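Local coordinates for penicillin binding protein 2X (Streptococcus thermophilus, PDB 5U47) that probably cross-links the peptides of adjacent glycan strands in septal peptidoglycan as a penicillin-sensitive transpeptidase of the cell-division machinery, at residues G147-E152 with L226-E231; S247-N252 with L259-R264. The protein carries 1 engineered substitution. One frame throughout, in Å; residues are numbered along the deposited sequence.

Overall arrangement
Two contacts meet along one edge strand of the five-stranded antiparallel sheet in the transpeptidase domain. Interaction 2 pairs strand 258-264 with its hairpin partner 245-252; interaction 1 sets a turn from the region assigned to the dimerisation domain against helix 224-241, which packs over that sheet and leads directly into strand 245-252. Their centres lie 9 Å apart, and Glu231 links them: OE2 is 2.8 Å from Thr262 OG1, a probable hydrogen bond, and OE1 forms a 2.8 Å salt bridge with Arg264 NH2. Across the sheet, strand 503-510 forms the opposite outer edge and carries Lys505 of a K(T/S)G-type motif, consistent with the active site of penicillin-binding proteins.

Interaction 1 of 2, residues G147-E152 with L226-E231; sequences GTFASE and LQTFLE
Phe149 and Thr228 mark the nearest approach of the two backbones, their CA atoms 6.7 Å apart, where the turn leading into helix 151-154 passes one side of helix 224-241. The Phe149 ring reaches the helix because CG is anti to the backbone N (chi1 177°). Gln227 CG sits over the middle of one ring face, 3.6 Å from the centroid of Phe149, as a CH-pi contact. Thr228 OG1, which is hydrogen-bonded to Ala224 O one turn back, lies in the ring plane at the edge, 3.5 Å from Phe149 CE2. Ala150 is the N-cap residue of the short helix, and its N-H is taken by the carboxylate of Glu231: Ala150 N to Glu231 OE2 is 2.9 Å and nearly straight at 165°, with the donor above the carboxylate plane. In this way a side chain of the helix that packs on the transpeptidase sheet grips the main chain of a segment assigned to the dimerisation domain. Gln227 NE2, also bonded to Thr261 O, reaches Glu231 OE2 from the anti side at 2.8 Å. Thr262 OG1 is a probable third partner of that oxygen. Gln227 bends at chi2 (76°), and its amide lies against Ala150 CB, which is 3.7 Å from Gln227 NE2. Glu231 OE1 forms a salt bridge with Arg264 NH2, and a water links it to Ser151 N.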
loop_
_atom_site.group_PDB
_atom_site.type_symbol
_atom_site.label_atom_id
_atom_site.label_comp_id
_atom_site.label_asym_id
_atom_site.label_seq_id
_atom_site.Cartn_x
_atom_site.Cartn_y
_atom_site.Cartn_z
ATOM N N GLY A 147 -8.822 1.332 15.627
ATOM C CA GLY A 147 -9.654 2.501 15.273
ATOM C C GLY A 147 -9.107 3.289 14.067
ATOM O O GLY A 147 -9.029 2.749 12.947
ATOM N N THR A 148 -8.768 4.565 14.296
ATOM C CA THR A 148 -8.182 5.430 13.252
ATOM C C THR A 148 -6.694 5.099 13.152
ATOM O O THR A 148 -5.859 5.618 13.916
ATOM C CB THR A 148 -8.437 6.905 13.576
ATOM O OG1 THR A 148 -9.863 7.105 13.689
ATOM C CG2 THR A 148 -7.881 7.789 12.502
ATOM N N PHE A 149 -6.375 4.220 12.212
ATOM C CA PHE A 149 -5.045 3.642 12.083
ATOM C C PHE A 149 -4.918 3.073 10.684
ATOM O O PHE A 149 -5.564 2.075 10.363
ATOM C CB PHE A 149 -4.930 2.522 13.149
ATOM C CG PHE A 149 -3.639 1.734 13.132
ATOM C CD1 PHE A 149 -3.414 0.748 12.187
ATOM C CD2 PHE A 149 -2.687 1.926 14.125
ATOM C CE1 PHE A 149 -2.232 0.014 12.187
ATOM C CE2 PHE A 149 -1.516 1.190 14.150
ATOM C CZ PHE A 149 -1.296 0.222 13.185
ATOM N N ALA A 150 -4.099 3.716 9.847
ATOM C CA ALA A 150 -3.882 3.293 8.437
ATOM C C ALA A 150 -5.177 2.843 7.799
ATOM O O ALA A 150 -5.220 1.838 7.085
ATOM C CB ALA A 150 -2.886 2.169 8.400
ATOM N N SER A 151 -6.226 3.611 8.021
ATOM C CA SER A 151 -7.557 3.175 7.608
ATOM C C SER A 151 -7.722 2.973 6.117
ATOM O O SER A 151 -8.193 1.908 5.674
ATOM C CB SER A 151 -8.621 4.118 8.174
ATOM O OG SER A 151 -8.645 4.010 9.586
ATOM N N GLU A 152 -7.335 3.974 5.337
ATOM C CA GLU A 152 -7.414 3.837 3.886
ATOM C C GLU A 152 -6.524 2.691 3.363
ATOM O O GLU A 152 -6.903 1.982 2.441
ATOM C CB GLU A 152 -7.117 5.170 3.179
ATOM C CG GLU A 152 -8.246 6.189 3.334
ATOM C CD GLU A 152 -8.355 6.857 4.700
ATOM O OE1 GLU A 152 -7.458 6.711 5.606
ATOM O OE2 GLU A 152 -9.373 7.565 4.862
ATOM N N LEU A 226 4.930 2.740 15.453
ATOM C CA LEU A 226 5.301 3.870 14.613
ATOM C C LEU A 226 4.066 4.461 13.952
ATOM O O LEU A 226 3.915 5.684 13.887
ATOM C CB LEU A 226 6.296 3.453 13.531
ATOM C CG LEU A 226 6.819 4.598 12.662
ATOM C CD1 LEU A 226 7.593 5.577 13.524
ATOM C CD2 LEU A 226 7.692 4.068 11.539
ATOM N N GLN A 227 3.202 3.590 13.447
ATOM C CA GLN A 227 1.965 4.029 12.786
ATOM C C GLN A 227 1.099 4.859 13.735
ATOM O O GLN A 227 0.584 5.896 13.340
ATOM C CB GLN A 227 1.176 2.835 12.283
ATOM C CG GLN A 227 -0.127 3.190 11.560
ATOM C CD GLN A 227 0.088 3.724 10.141
ATOM O OE1 GLN A 227 0.889 3.178 9.368
ATOM N NE2 GLN A 227 -0.674 4.736 9.775
ATOM N N THR A 228 0.938 4.386 14.975
ATOM C CA THR A 228 0.140 5.085 16.005
ATOM C C THR A 228 0.697 6.471 16.244
ATOM O O THR A 228 -0.037 7.454 16.294
ATOM C CB THR A 228 0.071 4.250 17.317
ATOM O OG1 THR A 228 -0.582 3.013 17.029
ATOM C CG2 THR A 228 -0.714 4.956 18.422
ATOM N N PHE A 229 2.012 6.550 16.319
ATOM C CA PHE A 229 2.695 7.808 16.526
ATOM C C PHE A 229 2.514 8.730 15.320
ATOM O O PHE A 229 2.274 9.924 15.489
ATOM C CB PHE A 229 4.169 7.522 16.799
ATOM C CG PHE A 229 4.934 8.690 17.262
ATOM C CD1 PHE A 229 5.027 8.979 18.609
ATOM C CD2 PHE A 229 5.593 9.491 16.358
ATOM C CE1 PHE A 229 5.751 10.070 19.043
ATOM C CE2 PHE A 229 6.310 10.577 16.776
ATOM C CZ PHE A 229 6.389 10.878 18.122
ATOM N N LEU A 230 2.602 8.174 14.101
ATOM C CA LEU A 230 2.397 8.963 12.886
ATOM C C LEU A 230 0.989 9.589 12.824
ATOM O O LEU A 230 0.837 10.748 12.399
ATOM C CB LEU A 230 2.617 8.104 11.626
ATOM C CG LEU A 230 2.314 8.774 10.291
ATOM C CD1 LEU A 230 3.189 9.984 10.084
ATOM C CD2 LEU A 230 2.487 7.803 9.141
ATOM N N GLU A 231 -0.031 8.816 13.209
ATOM C CA GLU A 231 -1.434 9.291 13.183
ATOM C C GLU A 231 -1.599 10.530 14.069
ATOM O O GLU A 231 -2.213 11.510 13.675
ATOM C CB GLU A 231 -2.423 8.190 13.628
ATOM C CG GLU A 231 -2.468 6.924 12.755
ATOM C CD GLU A 231 -3.221 7.046 11.416
ATOM O OE1 GLU A 231 -4.120 7.899 11.304
ATOM O OE2 GLU A 231 -2.940 6.243 10.475
HETATM O O HOH W 1 -5.940 6.600 9.233
#

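Interaction 2 of 2, residues S247-N252 with L259-R264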
loop_
_atom_site.group_PDB
_atom_site.type_symbol
_atom_site.label_atom_id
_atom_site.label_comp_id
_atom_site.label_asym_id
_atom_site.label_seq_id
_atom_site.Cartn_x
_atom_site.Cartn_y
_atom_site.Cartn_z
ATOM N N SER A 247 -0.778 13.387 3.058
ATOM C CA SER A 247 -0.306 12.029 3.147
ATOM C C SER A 247 1.071 12.022 3.788
ATOM O O SER A 247 1.788 13.012 3.748
ATOM C CB SER A 247 -0.232 11.395 1.769
ATOM O OG SER A 247 0.780 12.026 1.011
ATOM N N ALA A 248 1.418 10.889 4.375
ATOM C CA ALA A 248 2.730 10.668 4.980
ATOM C C ALA A 248 3.034 9.189 4.973
ATOM O O ALA A 248 2.170 8.380 5.385
ATOM C CB ALA A 248 2.753 11.175 6.388
ATOM N N THR A 249 4.245 8.836 4.534
ATOM C CA THR A 249 4.686 7.466 4.502
ATOM C C THR A 249 6.141 7.354 4.920
ATOM O O THR A 249 6.981 8.167 4.518
ATOM C CB THR A 249 4.499 6.866 3.086
ATOM O OG1 THR A 249 3.106 6.866 2.754
ATOM C CG2 THR A 249 4.992 5.443 3.012
ATOM N N VAL A 250 6.426 6.343 5.732
ATOM C CA VAL A 250 7.788 6.038 6.165
ATOM C C VAL A 250 8.188 4.698 5.529
ATOM O O VAL A 250 7.447 3.714 5.614
ATOM C CB VAL A 250 7.881 5.920 7.690
ATOM C CG1 VAL A 250 9.319 5.572 8.130
ATOM C CG2 VAL A 250 7.415 7.199 8.348
ATOM N N VAL A 251 9.375 4.655 4.937
ATOM C CA VAL A 251 9.876 3.464 4.251
ATOM C C VAL A 251 11.268 3.129 4.734
ATOM O O VAL A 251 12.080 4.030 5.012
ATOM C CB VAL A 251 9.948 3.715 2.719
ATOM C CG1 VAL A 251 10.526 2.527 1.969
ATOM C CG2 VAL A 251 8.554 4.039 2.163
ATOM N N ASN A 252 11.547 1.834 4.828
ATOM C CA ASN A 252 12.882 1.345 5.167
ATOM C C ASN A 252 13.722 1.574 3.911
ATOM O O ASN A 252 13.453 1.008 2.845
ATOM C CB ASN A 252 12.843 -0.141 5.548
ATOM C CG ASN A 252 14.212 -0.690 5.915
ATOM O OD1 ASN A 252 15.209 -0.432 5.236
ATOM N ND2 ASN A 252 14.262 -1.446 6.998
ATOM N N LEU A 259 6.754 1.054 6.465
ATOM C CA LEU A 259 6.668 0.934 7.923
ATOM C C LEU A 259 5.498 1.688 8.520
ATOM O O LEU A 259 5.016 1.330 9.589
ATOM C CB LEU A 259 7.972 1.386 8.559
ATOM C CG LEU A 259 9.206 0.615 8.078
ATOM C CD1 LEU A 259 10.494 1.154 8.678
ATOM C CD2 LEU A 259 9.057 -0.845 8.415
ATOM N N ALA A 260 5.062 2.745 7.851
ATOM C CA ALA A 260 3.892 3.462 8.286
ATOM C C ALA A 260 3.339 4.267 7.136
ATOM O O ALA A 260 4.092 4.790 6.316
ATOM C CB ALA A 260 4.223 4.366 9.462
ATOM N N THR A 261 2.018 4.365 7.047
ATOM C CA THR A 261 1.430 5.136 5.958
ATOM C C THR A 261 0.067 5.647 6.360
ATOM O O THR A 261 -0.720 4.919 6.943
ATOM C CB THR A 261 1.372 4.319 4.644
ATOM O OG1 THR A 261 0.970 5.166 3.563
ATOM C CG2 THR A 261 0.455 3.119 4.743
ATOM N N THR A 262 -0.204 6.905 6.062
ATOM C CA THR A 262 -1.488 7.464 6.397
ATOM C C THR A 262 -1.872 8.600 5.461
ATOM O O THR A 262 -1.029 9.155 4.729
ATOM C CB THR A 262 -1.528 7.938 7.879
ATOM O OG1 THR A 262 -2.892 7.988 8.340
ATOM C CG2 THR A 262 -0.845 9.290 8.046
ATOM N N GLN A 263 -3.156 8.927 5.475
ATOM C CA GLN A 263 -3.651 10.043 4.703
ATOM C C GLN A 263 -4.741 10.731 5.468
ATOM O O GLN A 263 -5.300 10.155 6.386
ATOM C CB GLN A 263 -4.174 9.602 3.344
ATOM C CG GLN A 263 -5.520 8.902 3.334
ATOM C CD GLN A 263 -5.888 8.460 1.925
ATOM O OE1 GLN A 263 -5.144 7.713 1.284
ATOM N NE2 GLN A 263 -7.017 8.930 1.437
ATOM N N ARG A 264 -5.008 11.981 5.083
ATOM C CA ARG A 264 -6.013 12.795 5.681
ATOM C C ARG A 264 -6.806 13.430 4.538
ATOM O O ARG A 264 -6.230 13.737 3.506
ATOM C CB ARG A 264 -5.386 13.869 6.578
ATOM C CG ARG A 264 -4.708 13.321 7.845
ATOM C CD ARG A 264 -5.754 12.779 8.806
ATOM N NE ARG A 264 -5.197 12.268 10.060
ATOM C CZ ARG A 264 -4.630 11.065 10.223
ATOM N NH1 ARG A 264 -4.472 10.235 9.203
ATOM N NH2 ARG A 264 -4.175 10.697 11.423
#
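Ala248 and Thr262 exchange two backbone hydrogen bonds, Thr262 N to Ala248 O at 2.9 Å and Ala248 N to Thr262 O at 3.0 Å. They form a hydrogen-bonded pair in the antiparallel hairpin of strands 245-252 and 258-264, at one edge of the transpeptidase sheet, whose fold is that of the beta-lactamase clan. Farther along, Val250 N donates to Ala260 O, and a classic beta bulge follows, in which Leu259 and Ala260 both face Val250. Val250 O therefore has two donors: Leu259 N at 2.9 Å and, weakly, Ala260 N at 3.4 Å. Between the Ala248-Thr262 and Val250-Ala260 pairs, the non-hydrogen-bonded pair Thr249 and Thr261 lie side by side and point the same way, their OG1 atoms 2.8 Å apart. Thr261 OG1 is anti to its backbone N (chi1 -172°) while Thr249 OG1 stands beside its own N, and Gln416 OE1 is a further hydrogen-bonding partner of Thr249 OG1. The face bearing these threonines also carries Ser247, whose OG bonds to Thr546 on the next strand, and it turns toward helix 416-427. Ala248, Val250, Ala260 and Thr262 occupy the other face, where helix 224-241 packs. There Val250 CB and Ala260 CB approach to 4.4 Å, their closest side-chain approach. From the bulge, the methyl Leu259 CD1 reaches to 4.1 Å from Asn252 CB. At the opposite end Arg264, salt-bridged through NE to Asp235 and through NH2 to Glu231, folds back along its own strand. Its NH1 donates to two acceptors near the guanidinium plane, Gln263 O and, at 2.9 Å, Thr262 OG1, which also pairs with Glu231 OE2.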